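Local coordinates for protein dihydrodipicolinate synthase (Methanocaldococcus jannaschii DSM 2661, PDB 2YXG) that probably catalyses the condensation of pyruvate with aspartate semialdehyde to 4-hydroxy-tetrahydrodipicolinate, a step of lysine biosynthesis, through a Schiff-base intermediate, at residues A[21-26]-A[56-61]; A[15-20]-A[52-57]. All blocks are in the same frame, centred on the assembly; numbering follows the deposited sequence.

Contact 1 of 2, residues A[21-26]-A[56-61]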
loop_
_atom_site.group_PDB
_atom_site.type_symbol
_atom_site.label_atom_id
_atom_site.label_comp_id
_atom_site.label_asym_id
_atom_site.label_seq_id
_atom_site.Cartn_x
_atom_site.Cartn_y
_atom_site.Cartn_z
ATOM N N ASP A 21 -9.430 -36.196 -20.468
ATOM C CA ASP A 21 -8.997 -37.399 -19.782
ATOM C C ASP A 21 -8.125 -37.025 -18.569
ATOM O O ASP A 21 -8.267 -37.600 -17.470
ATOM C CB ASP A 21 -8.266 -38.343 -20.763
ATOM C CG ASP A 21 -9.173 -38.777 -21.977
ATOM O OD1 ASP A 21 -10.417 -38.871 -21.825
ATOM O OD2 ASP A 21 -8.651 -39.009 -23.103
ATOM N N GLY A 22 -7.257 -36.037 -18.753
ATOM C CA GLY A 22 -6.384 -35.629 -17.660
ATOM C C GLY A 22 -7.196 -35.034 -16.546
ATOM O O GLY A 22 -6.966 -35.335 -15.365
ATOM N N LEU A 23 -8.178 -34.223 -16.954
ATOM C CA LEU A 23 -9.146 -33.613 -16.067
ATOM C C LEU A 23 -9.897 -34.659 -15.212
ATOM O O LEU A 23 -9.966 -34.556 -13.979
ATOM C CB LEU A 23 -10.108 -32.728 -16.877
ATOM C CG LEU A 23 -11.137 -31.831 -16.189
ATOM C CD1 LEU A 23 -10.461 -30.669 -15.392
ATOM C CD2 LEU A 23 -12.050 -31.257 -17.230
ATOM N N GLU A 24 -10.417 -35.690 -15.863
ATOM C CA GLU A 24 -11.092 -36.795 -15.167
ATOM C C GLU A 24 -10.221 -37.456 -14.105
ATOM O O GLU A 24 -10.642 -37.655 -12.950
ATOM C CB GLU A 24 -11.483 -37.866 -16.189
ATOM C CG GLU A 24 -12.276 -39.019 -15.603
ATOM C CD GLU A 24 -12.953 -39.864 -16.689
ATOM O OE1 GLU A 24 -12.413 -39.956 -17.830
ATOM O OE2 GLU A 24 -14.025 -40.417 -16.408
ATOM N N GLU A 25 -9.010 -37.813 -14.535
ATOM C CA GLU A 25 -8.014 -38.413 -13.708
ATOM C C GLU A 25 -7.654 -37.509 -12.522
ATOM O O GLU A 25 -7.524 -37.990 -11.379
ATOM C CB GLU A 25 -6.811 -38.794 -14.586
ATOM C CG GLU A 25 -5.458 -38.538 -13.962
ATOM C CD GLU A 25 -4.272 -39.208 -14.690
ATOM O OE1 GLU A 25 -4.301 -39.403 -15.950
ATOM O OE2 GLU A 25 -3.300 -39.525 -13.957
ATOM N N ASN A 26 -7.548 -36.194 -12.755
ATOM C CA ASN A 26 -7.310 -35.265 -11.601
ATOM C C ASN A 26 -8.482 -35.274 -10.632
ATOM O O ASN A 26 -8.316 -35.363 -9.424
ATOM C CB ASN A 26 -7.040 -33.831 -12.045
ATOM C CG ASN A 26 -5.723 -33.659 -12.671
ATOM O OD1 ASN A 26 -4.843 -34.470 -12.487
ATOM N ND2 ASN A 26 -5.563 -32.574 -13.437
ATOM N N LYS A 56 -17.751 -23.850 -20.685
ATOM C CA LYS A 56 -18.977 -24.619 -20.515
ATOM C C LYS A 56 -18.635 -26.083 -20.476
ATOM O O LYS A 56 -19.103 -26.790 -19.588
ATOM C CB LYS A 56 -20.028 -24.302 -21.596
ATOM C CG LYS A 56 -20.390 -22.810 -21.682
ATOM C CD LYS A 56 -21.838 -22.507 -22.051
ATOM C CE LYS A 56 -22.005 -21.848 -23.390
ATOM N NZ LYS A 56 -23.236 -20.938 -23.446
ATOM N N LYS A 57 -17.799 -26.533 -21.411
ATOM C CA LYS A 57 -17.505 -27.939 -21.541
ATOM C C LYS A 57 -16.713 -28.366 -20.340
ATOM O O LYS A 57 -16.865 -29.488 -19.901
ATOM C CB LYS A 57 -16.673 -28.238 -22.793
ATOM C CG LYS A 57 -17.362 -28.175 -24.141
ATOM C CD LYS A 57 -18.371 -29.315 -24.287
ATOM C CE LYS A 57 -17.843 -30.500 -25.132
ATOM N NZ LYS A 57 -18.994 -31.490 -25.371
ATOM N N VAL A 58 -15.817 -27.504 -19.826
ATOM C CA VAL A 58 -15.070 -27.922 -18.605
ATOM C C VAL A 58 -16.012 -28.146 -17.425
ATOM O O VAL A 58 -15.900 -29.160 -16.783
ATOM C CB VAL A 58 -13.902 -26.997 -18.177
ATOM C CG1 VAL A 58 -13.365 -27.462 -16.807
ATOM C CG2 VAL A 58 -12.783 -27.016 -19.216
ATOM N N ILE A 59 -16.915 -27.215 -17.134
ATOM C CA ILE A 59 -17.888 -27.413 -16.038
ATOM C C ILE A 59 -18.707 -28.709 -16.226
ATOM O O ILE A 59 -18.862 -29.536 -15.295
ATOM C CB ILE A 59 -18.795 -26.162 -15.824
ATOM C CG1 ILE A 59 -17.987 -25.000 -15.230
ATOM C CG2 ILE A 59 -19.959 -26.481 -14.845
ATOM C CD1 ILE A 59 -18.651 -23.633 -15.360
ATOM N N GLU A 60 -19.198 -28.899 -17.454
ATOM C CA GLU A 60 -19.935 -30.090 -17.884
ATOM C C GLU A 60 -19.126 -31.341 -17.577
ATOM O O GLU A 60 -19.642 -32.290 -16.974
ATOM C CB GLU A 60 -20.186 -29.993 -19.396
ATOM C CG GLU A 60 -21.519 -30.614 -19.863
ATOM C CD GLU A 60 -21.453 -31.252 -21.262
ATOM O OE1 GLU A 60 -20.329 -31.489 -21.802
ATOM O OE2 GLU A 60 -22.533 -31.528 -21.827
ATOM N N LYS A 61 -17.842 -31.353 -17.967
ATOM C CA LYS A 61 -17.031 -32.547 -17.714
ATOM C C LYS A 61 -16.912 -32.804 -16.194
ATOM O O LYS A 61 -17.049 -33.952 -15.701
ATOM C CB LYS A 61 -15.683 -32.447 -18.403
ATOM C CG LYS A 61 -14.749 -33.657 -18.148
ATOM C CD LYS A 61 -15.083 -34.823 -19.138
ATOM C CE LYS A 61 -14.449 -36.157 -18.686
ATOM N NZ LYS A 61 -14.636 -37.230 -19.709
HETATM O O HOH W 1 -12.523 -38.600 -20.323
#
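Leu23 and Lys61 meet through their apolar parts: the CD2 methyl of Leu23 lies 3.7 Å from CG of Lys61, and the two side chains run past each other in opposite directions. The same methyl touches a second residue one turn earlier on the facing helix, with Leu23 CD2 4.0 Å from Val58 CG1. One leucine branch thus serves both Val58 and the aliphatic stem of Lys61, residues three apart that share a face of their helix. Leucine suits this place because its branched end carries a methyl far enough from its own backbone to reach both partners, while beta-branched Val58 offers a compact methyl close to its own backbone.

The polar part lies beyond the stem of Lys61. CG of that residue stands anti to the backbone N (chi1 178°), and a bend at chi2 (84°) followed by an extended tail carries the ammonium group across to the first turns of helix 20-32. There it forms a long salt bridge, with Lys61 NZ 4.0 Å from Glu24 OE1. A water closes the gap: it accepts from Lys61 NZ at 2.6 Å and donates to Asp21 OD1 at 2.6 Å and to Glu24 OE1 at 2.8 Å. Two carboxylates one turn apart therefore share one lysine through a single water, and their combined charge would probably favour the protonated ammonium. A long lysine fits, its stem greasy against Leu23 and its end polar.

The segments of helices 20-32 and 52-66 cross at -40°, their axes 11.0 Å apart, so side chains rather than backbones bridge them. These are neighbouring outer helices of the TIM barrel. Leu23 also touches Ile9 and Val58 touches Val41, both in loops, while Lys61 also rests on Phe20.

Contact 2 of 2, residues A[15-20]-A[52-57]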
loop_
_atom_site.group_PDB
_atom_site.type_symbol
_atom_site.label_atom_id
_atom_site.label_comp_id
_atom_site.label_asym_id
_atom_site.label_seq_id
_atom_site.Cartn_x
_atom_site.Cartn_y
_atom_site.Cartn_z
ATOM N N ASN A 15 -1.931 -30.519 -26.383
ATOM C CA ASN A 15 -1.972 -30.042 -27.763
ATOM C C ASN A 15 -2.906 -28.852 -28.018
ATOM O O ASN A 15 -3.713 -28.852 -28.973
ATOM C CB ASN A 15 -2.264 -31.199 -28.702
ATOM C CG ASN A 15 -1.146 -32.232 -28.682
ATOM O OD1 ASN A 15 -1.387 -33.408 -28.413
ATOM N ND2 ASN A 15 0.099 -31.780 -28.940
ATOM N N LYS A 16 -2.770 -27.836 -27.159
ATOM C CA LYS A 16 -3.479 -26.575 -27.313
ATOM C C LYS A 16 -4.987 -26.758 -26.995
ATOM O O LYS A 16 -5.793 -25.854 -27.221
ATOM C CB LYS A 16 -3.228 -25.959 -28.738
ATOM C CG LYS A 16 -1.857 -25.186 -29.009
ATOM C CD LYS A 16 -0.564 -25.858 -28.452
ATOM C CE LYS A 16 -0.113 -27.118 -29.286
ATOM N NZ LYS A 16 1.019 -27.977 -28.684
ATOM N N GLU A 17 -5.354 -27.934 -26.482
ATOM C CA GLU A 17 -6.742 -28.219 -26.148
ATOM C C GLU A 17 -6.926 -28.690 -24.704
ATOM O O GLU A 17 -6.031 -29.311 -24.125
ATOM C CB GLU A 17 -7.349 -29.244 -27.142
ATOM C CG GLU A 17 -7.348 -28.822 -28.623
ATOM C CD GLU A 17 -8.021 -27.436 -28.936
ATOM O OE1 GLU A 17 -8.837 -26.904 -28.156
ATOM O OE2 GLU A 17 -7.735 -26.864 -30.010
ATOM N N VAL A 18 -8.088 -28.398 -24.135
ATOM C CA VAL A 18 -8.438 -28.891 -22.815
ATOM C C VAL A 18 -8.217 -30.394 -22.837
ATOM O O VAL A 18 -8.600 -31.055 -23.797
ATOM C CB VAL A 18 -9.893 -28.592 -22.408
ATOM C CG1 VAL A 18 -10.300 -29.418 -21.195
ATOM C CG2 VAL A 18 -10.092 -27.068 -22.168
ATOM N N ASP A 19 -7.546 -30.912 -21.797
ATOM C CA ASP A 19 -7.261 -32.331 -21.700
ATOM C C ASP A 19 -8.286 -33.019 -20.787
ATOM O O ASP A 19 -8.128 -33.059 -19.541
ATOM C CB ASP A 19 -5.829 -32.498 -21.206
ATOM C CG ASP A 19 -5.471 -33.934 -20.906
ATOM O OD1 ASP A 19 -6.263 -34.863 -21.225
ATOM O OD2 ASP A 19 -4.392 -34.116 -20.309
ATOM N N PHE A 20 -9.343 -33.565 -21.418
ATOM C CA PHE A 20 -10.525 -34.061 -20.669
ATOM C C PHE A 20 -10.231 -35.323 -19.875
ATOM O O PHE A 20 -10.697 -35.486 -18.736
ATOM C CB PHE A 20 -11.734 -34.245 -21.585
ATOM C CG PHE A 20 -12.293 -32.946 -22.104
ATOM C CD1 PHE A 20 -13.053 -32.146 -21.296
ATOM C CD2 PHE A 20 -12.001 -32.517 -23.405
ATOM C CE1 PHE A 20 -13.537 -30.954 -21.760
ATOM C CE2 PHE A 20 -12.487 -31.323 -23.877
ATOM C CZ PHE A 20 -13.273 -30.544 -23.045
ATOM N N HIS A 52 -15.542 -19.190 -23.874
ATOM C CA HIS A 52 -16.938 -19.500 -23.509
ATOM C C HIS A 52 -17.232 -21.015 -23.626
ATOM O O HIS A 52 -17.689 -21.679 -22.670
ATOM C CB HIS A 52 -17.841 -18.752 -24.489
ATOM C CG HIS A 52 -19.222 -18.417 -23.979
ATOM N ND1 HIS A 52 -20.381 -18.889 -24.583
ATOM C CD2 HIS A 52 -19.631 -17.596 -22.982
ATOM C CE1 HIS A 52 -21.437 -18.374 -23.978
ATOM N NE2 HIS A 52 -21.011 -17.596 -22.998
ATOM N N GLU A 53 -16.974 -21.558 -24.807
ATOM C CA GLU A 53 -17.288 -22.948 -25.060
ATOM C C GLU A 53 -16.431 -23.909 -24.208
ATOM O O GLU A 53 -16.963 -24.878 -23.656
ATOM C CB GLU A 53 -17.209 -23.243 -26.569
ATOM C CG GLU A 53 -17.294 -24.738 -26.967
ATOM C CD GLU A 53 -16.825 -24.993 -28.423
ATOM O OE1 GLU A 53 -15.982 -24.194 -28.934
ATOM O OE2 GLU A 53 -17.294 -25.983 -29.045
ATOM N N GLU A 54 -15.129 -23.617 -24.062
ATOM C CA GLU A 54 -14.277 -24.406 -23.166
ATOM C C GLU A 54 -14.755 -24.354 -21.687
ATOM O O GLU A 54 -14.853 -25.376 -21.017
ATOM C CB GLU A 54 -12.814 -23.986 -23.301
ATOM C CG GLU A 54 -12.174 -24.357 -24.615
ATOM C CD GLU A 54 -10.780 -23.753 -24.761
ATOM O OE1 GLU A 54 -10.589 -22.579 -24.345
ATOM O OE2 GLU A 54 -9.885 -24.451 -25.289
ATOM N N HIS A 55 -15.061 -23.148 -21.214
ATOM C CA HIS A 55 -15.618 -22.931 -19.905
ATOM C C HIS A 55 -16.833 -23.858 -19.723
ATOM O O HIS A 55 -16.918 -24.620 -18.750
ATOM C CB HIS A 55 -15.983 -21.449 -19.785
ATOM C CG HIS A 55 -16.175 -20.963 -18.380
ATOM N ND1 HIS A 55 -17.102 -21.512 -17.517
ATOM C CD2 HIS A 55 -15.623 -19.915 -17.718
ATOM C CE1 HIS A 55 -17.094 -20.841 -16.375
ATOM N NE2 HIS A 55 -16.193 -19.880 -16.465
ATOM N N LYS A 56 -17.751 -23.850 -20.685
ATOM C CA LYS A 56 -18.977 -24.619 -20.515
ATOM C C LYS A 56 -18.635 -26.083 -20.476
ATOM O O LYS A 56 -19.103 -26.790 -19.588
ATOM C CB LYS A 56 -20.028 -24.302 -21.596
ATOM C CG LYS A 56 -20.390 -22.810 -21.682
ATOM C CD LYS A 56 -21.838 -22.507 -22.051
ATOM C CE LYS A 56 -22.005 -21.848 -23.390
ATOM N NZ LYS A 56 -23.236 -20.938 -23.446
ATOM N N LYS A 57 -17.799 -26.533 -21.411
ATOM C CA LYS A 57 -17.505 -27.939 -21.541
ATOM C C LYS A 57 -16.713 -28.366 -20.340
ATOM O O LYS A 57 -16.865 -29.488 -19.901
ATOM C CB LYS A 57 -16.673 -28.238 -22.793
ATOM C CG LYS A 57 -17.362 -28.175 -24.141
ATOM C CD LYS A 57 -18.371 -29.315 -24.287
ATOM C CE LYS A 57 -17.843 -30.500 -25.132
ATOM N NZ LYS A 57 -18.994 -31.490 -25.371
HETATM O O HOH W 2 -10.386 -27.234 -26.211
#
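Glu17 and Glu54 bring their carboxylates together from opposite segments, the side chains crossing at about a right angle and the carboxylate planes turned 65° apart. Glu17 OE1 and Glu54 OE2 are 3.9 Å apart, a close pair of like charges. A water bridges them from one side of the oxygen pair, donating to Glu17 OE1 at 2.5 Å and to Glu54 OE2 at 3.0 Å, and accepting a weak bond from the backbone N of Val18. Giving one hydrogen to each carboxylate, it should ease their repulsion. Glutamate suits both places: the extended chain of Glu54 (chi2 173°) carries its carboxylate out to the water and to Arg265, while a bend at chi2 brings that of Glu17 to the same water. Arg265 forms a salt bridge with Glu54 OE1 and would further offset the negative charge; the same oxygen accepts from the N of Ser51.

Val18 runs past Glu54 in the opposite direction, its CG2 methyl 4.1 Å from Glu54 OE2. Its other methyl, CG1, sits 3.6 Å above the plane of the Phe20 ring and over its centre, so valine's fork serves two neighbours at once. Phe20 in turn crosses Lys57 at about a right angle: the bulk of its ring brings CZ of Phe20 to 4.1 Å from CB of Lys57, whose ammonium end leads away.

Strand 17-18 pairs with strand 13-14 in a two-stranded antiparallel sheet separate from the parallel barrel sheet. Asp19 follows as N-cap of helix 20-32. Val18 and Phe20 face helix 52-66, where Val18 also touches Val58 and Phe20 also touches Lys61.

Contacts 1 and 2 are successive levels of one seam along helix 52-66, their centres about 8 Å apart. Strand 17-18 leads straight into helix 20-32, so the chain meets the first turns of helix 52-66 in contact 2 and later turns in contact 1. The levels touch directly: Val58 CG2 lies 4.0 Å from Val18 CG1, and Lys61 CE lies 3.8 Å from Phe20 O. Each joins an apolar patch to a water shared by two acidic side chains. Contact 1 is nearer the predicted pyruvate site, with the side chain of Leu23 about 11 Å from that of Thr44, whereas contact 2 lies at the surface, away from the predicted active-site residues.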